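Local coordinates for glypican-1 (Homo sapiens, PDB 4YWT), which carries heparan sulfate chains at the cell surface and, through them, binds alpha-4 (V) collagen and participates in Schwann cell myelination, at residues A[241-252]-A[270-279]; A[228-239]-A[449-459]. The protein carries 3 engineered substitutions. All blocks are in the same frame, centred on the assembly; numbering follows the deposited sequence.

Contact 1: residues A[241-252]-A[270-279]; sequences LGPECSRAVMKL and YCRNVLKGCL
Cys245 and Cys278 are joined by a disulfide, SG to SG 2.0 Å, that staples two antiparallel helices of the cysteine-rich, predominantly helical glypican core. The short axes of helix 243-252 and helix 270-278 run at 166° with a closest approach of 9.5 Å, and no direct hydrogen bond passes between the segments; a disulfide and apolar side chains do most of the joining. The bridge ties the start of one helix to the end of the other. Val249 CG2 rests against its Cys278 sulfur, and Leu241 CD2 meets Leu279 CD2 just beyond it, where Leu241 also touches His81 and Leu84 of helix 70-129.

At the other end Leu252 can be followed outward. With CG anti to the backbone N (chi1 176°), the side chain leans over to the facing helix although its CB does not aim there. CB and CG serve as the stem, and the two methyls part. Leu252 CD1 lies over one face of the Tyr270 ring, 3.8 Å from the ring centroid and offset toward the rim, in a CH-pi contact. Leu252 CD1 also presses on Cys271 CA at 3.6 Å. Leu252 CD2 reaches Cys271 SG, the sulfur bonded to Cys400, and the CG1 methyl of Val274. Val274 fills the middle of the interface, its CG1 packed against Ala248 CB at 4.1 Å and its CG2 near Leu252 CD1.

Tyr270 slides past Leu252 in the opposite sense, and its hydroxyl meets the Lys251 chain crosswise, with Lys251 CG 3.3 Å from Tyr270 OH. Its ring also meets that of Tyr423. A water bridges the two helices through polar atoms, lying 2.8 Å from Tyr270 OH and donating a hydrogen bond to Ala248 O.

Contact 2: residues A[228-239]-A[449-459]; sequences VASDVVRKVAQV and DMTIRQQIMQL
Gln455 and Lys235 meet at about a right angle, the amide of Gln455 lying against the aliphatic part of the lysine, with Gln455 OE1 3.3 Å from Lys235 CD. The glutamine chain bends at chi2 (-38°), which helps to bring Gln455 OE1 back over Val232, 3.4 Å from Val232 CA and close to its CG2 methyl. A water completes this polar patch: it donates to Gln455 OE1 and accepts from Lys235 NZ, linking helices that share no direct hydrogen bond.

Apolar contacts flank the amide along this antiparallel pair, which packs the C-terminal helix 450-471 against helix 204-236 in the elongated glypican core; the segment axes approach to 9.9 Å at 175°. Ile452 CD1 sits 3.8 Å from Val236 CG2 and also touches Val239 CG2, while Leu459 CD2 packs on Val232 CG2. Val239 is delivered by a type I turn from Val236 to Val239; its CG2 comes 3.6 Å from Asp449 OD1. That same oxygen N-caps helix 450-471 by accepting from Ile452 N, and Asn281 OD1 takes the Asp449 N-H.

Further out, Leu285 packs on Val236, Ile452 and Gln455. Helix 286-299 touches both partners, through Val233 on Trp289 and Leu459 on Leu292, while helix 70-129 lies against Val233 and Ala237.

How the contacts relate
Both contacts are antiparallel helix pairs, but contact 1 is covalently tied and contact 2 is not. They lie about 21 Å apart, centre to centre, and beyond adjoining in the sequence their segments do not touch. The chain joins them directly: helix 204-236 ends in contact 2 and helix 243-253 opens contact 1 a few residues later. Contact 1 joins parts close in sequence, whereas contact 2 brings together segments 210 residues apart, and the whole of contact 1 falls in the chain between them. Helix 70-129 borders both. The centre of contact 2 is about 11 Å from the centre of the chain, that of contact 1 about 27 Å; a bound calcium ion is about 12 Å from the side chain of Ala248.

Contact 1: residues A[241-252]-A[270-279]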
# COMPACT_ATOMS: atom_id res chain seq x y z
N LEU A 241 -19.59 -2.15 -10.86
CA LEU A 241 -19.52 -2.13 -12.32
C LEU A 241 -20.80 -1.53 -12.90
O LEU A 241 -21.89 -1.75 -12.37
CB LEU A 241 -19.32 -3.55 -12.86
CG LEU A 241 -18.00 -4.24 -12.49
CD1 LEU A 241 -18.11 -5.74 -12.68
CD2 LEU A 241 -16.85 -3.68 -13.32
N GLY A 242 -20.66 -0.77 -13.97
CA GLY A 242 -21.80 -0.11 -14.59
C GLY A 242 -22.61 -1.01 -15.50
O GLY A 242 -22.18 -2.12 -15.81
N PRO A 243 -23.78 -0.53 -15.94
CA PRO A 243 -24.65 -1.26 -16.87
C PRO A 243 -23.98 -1.45 -18.23
O PRO A 243 -24.08 -2.53 -18.83
CB PRO A 243 -25.88 -0.35 -16.99
CG PRO A 243 -25.83 0.53 -15.78
CD PRO A 243 -24.38 0.74 -15.51
N GLU A 244 -23.32 -0.40 -18.70
CA GLU A 244 -22.56 -0.44 -19.94
C GLU A 244 -21.52 -1.55 -19.89
O GLU A 244 -21.38 -2.35 -20.82
CB GLU A 244 -21.89 0.91 -20.20
CG GLU A 244 -22.87 2.05 -20.42
CD GLU A 244 -23.79 1.81 -21.60
OE1 GLU A 244 -23.30 1.31 -22.63
OE2 GLU A 244 -25.00 2.11 -21.49
N CYS A 245 -20.79 -1.58 -18.78
CA CYS A 245 -19.78 -2.61 -18.55
C CYS A 245 -20.41 -3.99 -18.54
O CYS A 245 -19.86 -4.93 -19.09
CB CYS A 245 -19.04 -2.36 -17.24
SG CYS A 245 -17.68 -3.51 -16.92
N SER A 246 -21.58 -4.10 -17.91
CA SER A 246 -22.29 -5.37 -17.83
C SER A 246 -22.65 -5.90 -19.22
O SER A 246 -22.38 -7.06 -19.54
CB SER A 246 -23.56 -5.22 -16.98
OG SER A 246 -24.11 -6.48 -16.67
N ARG A 247 -23.23 -5.03 -20.05
CA ARG A 247 -23.60 -5.40 -21.41
C ARG A 247 -22.37 -5.76 -22.24
O ARG A 247 -22.39 -6.73 -23.01
CB ARG A 247 -24.37 -4.28 -22.09
CG ARG A 247 -25.75 -4.02 -21.52
CD ARG A 247 -26.50 -2.95 -22.31
NE ARG A 247 -25.69 -1.75 -22.51
CZ ARG A 247 -25.10 -1.42 -23.66
NH1 ARG A 247 -25.22 -2.22 -24.71
NH2 ARG A 247 -24.39 -0.31 -23.75
N ALA A 248 -21.31 -4.97 -22.10
CA ALA A 248 -20.08 -5.19 -22.86
C ALA A 248 -19.42 -6.51 -22.47
O ALA A 248 -18.81 -7.18 -23.31
CB ALA A 248 -19.12 -4.04 -22.67
N VAL A 249 -19.54 -6.88 -21.20
CA VAL A 249 -18.98 -8.13 -20.70
C VAL A 249 -19.81 -9.31 -21.17
O VAL A 249 -19.27 -10.35 -21.54
CB VAL A 249 -18.88 -8.12 -19.16
CG1 VAL A 249 -18.65 -9.52 -18.62
CG2 VAL A 249 -17.77 -7.19 -18.71
N MET A 250 -21.13 -9.14 -21.16
CA MET A 250 -22.02 -10.16 -21.71
C MET A 250 -21.69 -10.41 -23.18
O MET A 250 -21.61 -11.56 -23.63
CB MET A 250 -23.49 -9.76 -21.57
CG MET A 250 -24.44 -10.63 -22.38
SD MET A 250 -24.24 -12.39 -22.02
CE MET A 250 -25.18 -13.12 -23.36
N LYS A 251 -21.48 -9.33 -23.92
CA LYS A 251 -21.10 -9.42 -25.33
C LYS A 251 -19.75 -10.10 -25.48
O LYS A 251 -19.53 -10.89 -26.40
CB LYS A 251 -21.07 -8.03 -25.97
CG LYS A 251 -20.79 -8.04 -27.46
CD LYS A 251 -21.38 -6.80 -28.13
CE LYS A 251 -21.20 -6.85 -29.64
NZ LYS A 251 -19.78 -6.69 -30.05
N LEU A 252 -18.84 -9.80 -24.55
CA LEU A 252 -17.50 -10.35 -24.57
C LEU A 252 -17.46 -11.86 -24.35
O LEU A 252 -16.75 -12.58 -25.05
CB LEU A 252 -16.64 -9.66 -23.50
CG LEU A 252 -15.22 -10.21 -23.33
CD1 LEU A 252 -14.37 -9.87 -24.54
CD2 LEU A 252 -14.59 -9.68 -22.05
N TYR A 270 -9.58 -7.52 -27.69
CA TYR A 270 -11.01 -7.29 -27.49
C TYR A 270 -11.33 -7.23 -26.00
O TYR A 270 -11.86 -6.23 -25.49
CB TYR A 270 -11.81 -8.41 -28.18
CG TYR A 270 -13.32 -8.32 -28.04
CD1 TYR A 270 -13.96 -7.10 -27.85
CD2 TYR A 270 -14.10 -9.46 -28.09
CE1 TYR A 270 -15.33 -7.02 -27.72
CE2 TYR A 270 -15.47 -9.40 -27.96
CZ TYR A 270 -16.08 -8.18 -27.78
OH TYR A 270 -17.45 -8.11 -27.65
N CYS A 271 -10.98 -8.31 -25.30
CA CYS A 271 -11.14 -8.40 -23.85
C CYS A 271 -10.51 -7.20 -23.14
O CYS A 271 -11.08 -6.66 -22.19
CB CYS A 271 -10.51 -9.70 -23.35
SG CYS A 271 -10.61 -9.98 -21.56
N ARG A 272 -9.34 -6.80 -23.62
CA ARG A 272 -8.60 -5.70 -23.00
C ARG A 272 -9.29 -4.36 -23.21
O ARG A 272 -9.30 -3.53 -22.31
CB ARG A 272 -7.17 -5.65 -23.53
CG ARG A 272 -6.16 -6.25 -22.57
CD ARG A 272 -4.95 -6.79 -23.29
NE ARG A 272 -4.66 -8.16 -22.90
CZ ARG A 272 -3.77 -8.94 -23.51
NH1 ARG A 272 -3.57 -10.18 -23.08
NH2 ARG A 272 -3.08 -8.48 -24.54
N ASN A 273 -9.86 -4.14 -24.39
CA ASN A 273 -10.61 -2.92 -24.63
C ASN A 273 -11.87 -2.89 -23.77
O ASN A 273 -12.22 -1.85 -23.20
CB ASN A 273 -10.97 -2.77 -26.11
CG ASN A 273 -9.96 -1.94 -26.87
OD1 ASN A 273 -8.92 -1.56 -26.32
ND2 ASN A 273 -10.26 -1.64 -28.12
N VAL A 274 -12.53 -4.04 -23.67
CA VAL A 274 -13.72 -4.14 -22.82
C VAL A 274 -13.40 -3.80 -21.37
O VAL A 274 -14.05 -2.94 -20.77
CB VAL A 274 -14.34 -5.55 -22.88
CG1 VAL A 274 -15.45 -5.68 -21.85
CG2 VAL A 274 -14.86 -5.84 -24.28
N LEU A 275 -12.39 -4.45 -20.81
CA LEU A 275 -12.05 -4.23 -19.40
C LEU A 275 -11.48 -2.84 -19.16
O LEU A 275 -11.70 -2.26 -18.09
CB LEU A 275 -11.07 -5.30 -18.90
CG LEU A 275 -11.65 -6.72 -18.82
CD1 LEU A 275 -10.72 -7.63 -18.03
CD2 LEU A 275 -13.04 -6.70 -18.21
N LYS A 276 -10.75 -2.30 -20.13
CA LYS A 276 -10.27 -0.92 -20.04
C LYS A 276 -11.45 0.04 -20.02
O LYS A 276 -11.39 1.09 -19.38
CB LYS A 276 -9.33 -0.58 -21.19
CG LYS A 276 -7.88 -0.98 -20.95
CD LYS A 276 -6.99 -0.58 -22.11
CE LYS A 276 -5.54 -0.97 -21.85
NZ LYS A 276 -4.59 -0.17 -22.67
N GLY A 277 -12.51 -0.32 -20.73
CA GLY A 277 -13.74 0.45 -20.68
C GLY A 277 -14.39 0.35 -19.32
O GLY A 277 -14.83 1.35 -18.75
N CYS A 278 -14.45 -0.87 -18.78
CA CYS A 278 -15.10 -1.13 -17.50
C CYS A 278 -14.33 -0.56 -16.32
O CYS A 278 -14.92 -0.11 -15.34
CB CYS A 278 -15.30 -2.63 -17.30
SG CYS A 278 -16.40 -3.42 -18.50
N LEU A 279 -13.00 -0.60 -16.41
CA LEU A 279 -12.16 -0.26 -15.26
C LEU A 279 -11.38 1.03 -15.46
O LEU A 279 -10.25 1.16 -15.00
CB LEU A 279 -11.20 -1.41 -14.97
CG LEU A 279 -11.85 -2.80 -14.86
CD1 LEU A 279 -10.80 -3.86 -14.57
CD2 LEU A 279 -12.94 -2.80 -13.79
O HOH W 1 -18.42 -6.11 -25.88

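Contact 2: residues A[228-239]-A[449-459]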
# COMPACT_ATOMS: atom_id res chain seq x y z
N VAL A 228 -2.63 3.97 4.28
CA VAL A 228 -3.40 4.71 3.29
C VAL A 228 -3.61 3.87 2.03
O VAL A 228 -4.73 3.80 1.53
CB VAL A 228 -2.72 6.04 2.91
CG1 VAL A 228 -3.30 6.60 1.61
CG2 VAL A 228 -2.86 7.05 4.04
N ALA A 229 -2.55 3.25 1.53
CA ALA A 229 -2.67 2.38 0.36
C ALA A 229 -3.69 1.27 0.62
O ALA A 229 -4.56 0.99 -0.23
CB ALA A 229 -1.32 1.79 -0.01
N SER A 230 -3.59 0.65 1.79
CA SER A 230 -4.51 -0.42 2.16
C SER A 230 -5.96 0.06 2.15
O SER A 230 -6.83 -0.58 1.53
CB SER A 230 -4.15 -0.97 3.55
OG SER A 230 -4.61 -2.30 3.70
N ASP A 231 -6.22 1.19 2.80
CA ASP A 231 -7.58 1.74 2.86
C ASP A 231 -8.10 2.12 1.48
O ASP A 231 -9.28 1.90 1.17
CB ASP A 231 -7.62 2.95 3.79
CG ASP A 231 -7.59 2.57 5.25
OD1 ASP A 231 -7.92 1.41 5.57
OD2 ASP A 231 -7.24 3.43 6.08
N VAL A 232 -7.23 2.68 0.65
CA VAL A 232 -7.59 3.06 -0.71
C VAL A 232 -8.01 1.83 -1.51
O VAL A 232 -9.06 1.85 -2.15
CB VAL A 232 -6.42 3.76 -1.44
CG1 VAL A 232 -6.68 3.80 -2.94
CG2 VAL A 232 -6.23 5.17 -0.90
N VAL A 233 -7.22 0.77 -1.45
CA VAL A 233 -7.58 -0.46 -2.15
C VAL A 233 -8.92 -1.01 -1.64
O VAL A 233 -9.82 -1.34 -2.43
CB VAL A 233 -6.50 -1.54 -2.00
CG1 VAL A 233 -6.97 -2.86 -2.60
CG2 VAL A 233 -5.21 -1.08 -2.66
N ARG A 234 -9.05 -1.09 -0.31
CA ARG A 234 -10.27 -1.58 0.31
C ARG A 234 -11.52 -0.81 -0.12
O ARG A 234 -12.58 -1.39 -0.32
CB ARG A 234 -10.14 -1.54 1.84
CG ARG A 234 -11.42 -1.91 2.58
CD ARG A 234 -11.25 -1.77 4.09
NE ARG A 234 -10.81 -0.43 4.47
CZ ARG A 234 -11.63 0.61 4.63
NH1 ARG A 234 -12.93 0.47 4.45
NH2 ARG A 234 -11.13 1.79 4.98
N LYS A 235 -11.37 0.51 -0.28
CA LYS A 235 -12.50 1.36 -0.63
C LYS A 235 -12.82 1.31 -2.12
O LYS A 235 -13.99 1.27 -2.52
CB LYS A 235 -12.22 2.80 -0.20
CG LYS A 235 -12.30 3.01 1.30
CD LYS A 235 -11.73 4.35 1.72
CE LYS A 235 -11.78 4.52 3.23
NZ LYS A 235 -10.75 5.48 3.72
N VAL A 236 -11.78 1.30 -2.94
CA VAL A 236 -11.92 1.23 -4.39
C VAL A 236 -12.56 -0.10 -4.81
O VAL A 236 -13.35 -0.15 -5.75
CB VAL A 236 -10.56 1.41 -5.10
CG1 VAL A 236 -10.65 1.01 -6.57
CG2 VAL A 236 -10.09 2.84 -4.97
N ALA A 237 -12.22 -1.16 -4.08
CA ALA A 237 -12.78 -2.49 -4.37
C ALA A 237 -14.31 -2.50 -4.37
O ALA A 237 -14.92 -3.37 -5.00
CB ALA A 237 -12.25 -3.50 -3.36
N GLN A 238 -14.92 -1.55 -3.68
CA GLN A 238 -16.37 -1.51 -3.55
C GLN A 238 -17.06 -0.74 -4.67
O GLN A 238 -18.29 -0.71 -4.74
CB GLN A 238 -16.76 -0.90 -2.20
CG GLN A 238 -16.30 -1.70 -0.99
CD GLN A 238 -17.02 -3.03 -0.84
OE1 GLN A 238 -17.98 -3.32 -1.56
NE2 GLN A 238 -16.57 -3.85 0.11
N VAL A 239 -16.28 -0.12 -5.55
CA VAL A 239 -16.84 0.58 -6.70
C VAL A 239 -17.52 -0.40 -7.64
O VAL A 239 -16.87 -1.30 -8.19
CB VAL A 239 -15.77 1.38 -7.47
CG1 VAL A 239 -16.39 2.03 -8.70
CG2 VAL A 239 -15.15 2.43 -6.56
N ASP A 449 -16.24 8.66 -10.96
CA ASP A 449 -16.73 8.14 -9.69
C ASP A 449 -16.17 8.94 -8.52
O ASP A 449 -14.98 9.27 -8.50
CB ASP A 449 -16.37 6.66 -9.55
CG ASP A 449 -16.95 6.03 -8.30
OD1 ASP A 449 -16.18 5.78 -7.35
OD2 ASP A 449 -18.17 5.80 -8.26
N MET A 450 -17.02 9.26 -7.55
CA MET A 450 -16.62 10.11 -6.43
C MET A 450 -15.65 9.42 -5.48
O MET A 450 -14.69 10.04 -5.00
CB MET A 450 -17.86 10.58 -5.66
CG MET A 450 -18.40 11.94 -6.11
SD MET A 450 -17.22 13.29 -5.89
CE MET A 450 -16.56 13.47 -7.54
N THR A 451 -15.91 8.15 -5.19
CA THR A 451 -15.06 7.36 -4.31
C THR A 451 -13.62 7.38 -4.79
O THR A 451 -12.69 7.68 -4.03
CB THR A 451 -15.55 5.91 -4.20
OG1 THR A 451 -16.94 5.88 -3.88
CG2 THR A 451 -14.76 5.16 -3.13
N ILE A 452 -13.44 7.09 -6.08
CA ILE A 452 -12.13 7.12 -6.72
C ILE A 452 -11.44 8.46 -6.52
O ILE A 452 -10.26 8.52 -6.17
CB ILE A 452 -12.24 6.82 -8.23
CG1 ILE A 452 -12.90 5.46 -8.47
CG2 ILE A 452 -10.86 6.89 -8.88
CD1 ILE A 452 -12.16 4.30 -7.84
N ARG A 453 -12.18 9.54 -6.74
CA ARG A 453 -11.65 10.89 -6.59
C ARG A 453 -11.16 11.16 -5.16
O ARG A 453 -10.06 11.69 -4.95
CB ARG A 453 -12.70 11.93 -6.99
CG ARG A 453 -12.59 12.36 -8.45
CD ARG A 453 -11.20 12.93 -8.70
NE ARG A 453 -10.84 12.92 -10.11
CZ ARG A 453 -9.64 13.26 -10.57
NH1 ARG A 453 -8.69 13.64 -9.72
NH2 ARG A 453 -9.38 13.23 -11.87
N GLN A 454 -11.98 10.78 -4.19
CA GLN A 454 -11.61 10.93 -2.78
C GLN A 454 -10.34 10.14 -2.45
O GLN A 454 -9.43 10.65 -1.77
CB GLN A 454 -12.76 10.49 -1.88
CG GLN A 454 -13.97 11.41 -1.94
CD GLN A 454 -15.15 10.89 -1.14
OE1 GLN A 454 -15.13 9.78 -0.63
NE2 GLN A 454 -16.20 11.71 -1.03
N GLN A 455 -10.27 8.91 -2.95
CA GLN A 455 -9.09 8.08 -2.75
C GLN A 455 -7.84 8.72 -3.36
O GLN A 455 -6.76 8.69 -2.77
CB GLN A 455 -9.30 6.68 -3.33
CG GLN A 455 -10.44 5.92 -2.68
CD GLN A 455 -10.52 6.15 -1.19
OE1 GLN A 455 -9.63 5.74 -0.44
NE2 GLN A 455 -11.58 6.82 -0.75
N ILE A 456 -8.02 9.32 -4.54
CA ILE A 456 -6.94 10.03 -5.20
C ILE A 456 -6.47 11.19 -4.33
O ILE A 456 -5.27 11.45 -4.21
CB ILE A 456 -7.37 10.54 -6.60
CG1 ILE A 456 -7.53 9.37 -7.56
CG2 ILE A 456 -6.35 11.52 -7.16
CD1 ILE A 456 -7.99 9.76 -8.94
N MET A 457 -7.42 11.88 -3.70
CA MET A 457 -7.07 12.94 -2.76
C MET A 457 -6.23 12.40 -1.60
O MET A 457 -5.21 12.99 -1.23
CB MET A 457 -8.31 13.64 -2.22
CG MET A 457 -9.05 14.51 -3.23
SD MET A 457 -7.97 15.45 -4.34
CE MET A 457 -6.91 16.33 -3.20
N GLN A 458 -6.66 11.26 -1.05
CA GLN A 458 -5.91 10.62 0.03
C GLN A 458 -4.47 10.32 -0.40
O GLN A 458 -3.51 10.61 0.34
CB GLN A 458 -6.60 9.33 0.47
CG GLN A 458 -7.96 9.54 1.12
CD GLN A 458 -7.88 10.39 2.37
OE1 GLN A 458 -7.36 9.94 3.40
NE2 GLN A 458 -8.39 11.61 2.30
N LEU A 459 -4.32 9.74 -1.59
CA LEU A 459 -2.99 9.46 -2.14
C LEU A 459 -2.16 10.73 -2.24
O LEU A 459 -0.99 10.74 -1.85
CB LEU A 459 -3.11 8.79 -3.51
CG LEU A 459 -3.78 7.42 -3.58
CD1 LEU A 459 -3.85 6.94 -5.02
CD2 LEU A 459 -3.04 6.41 -2.72
O HOH W 2 -8.42 6.06 2.07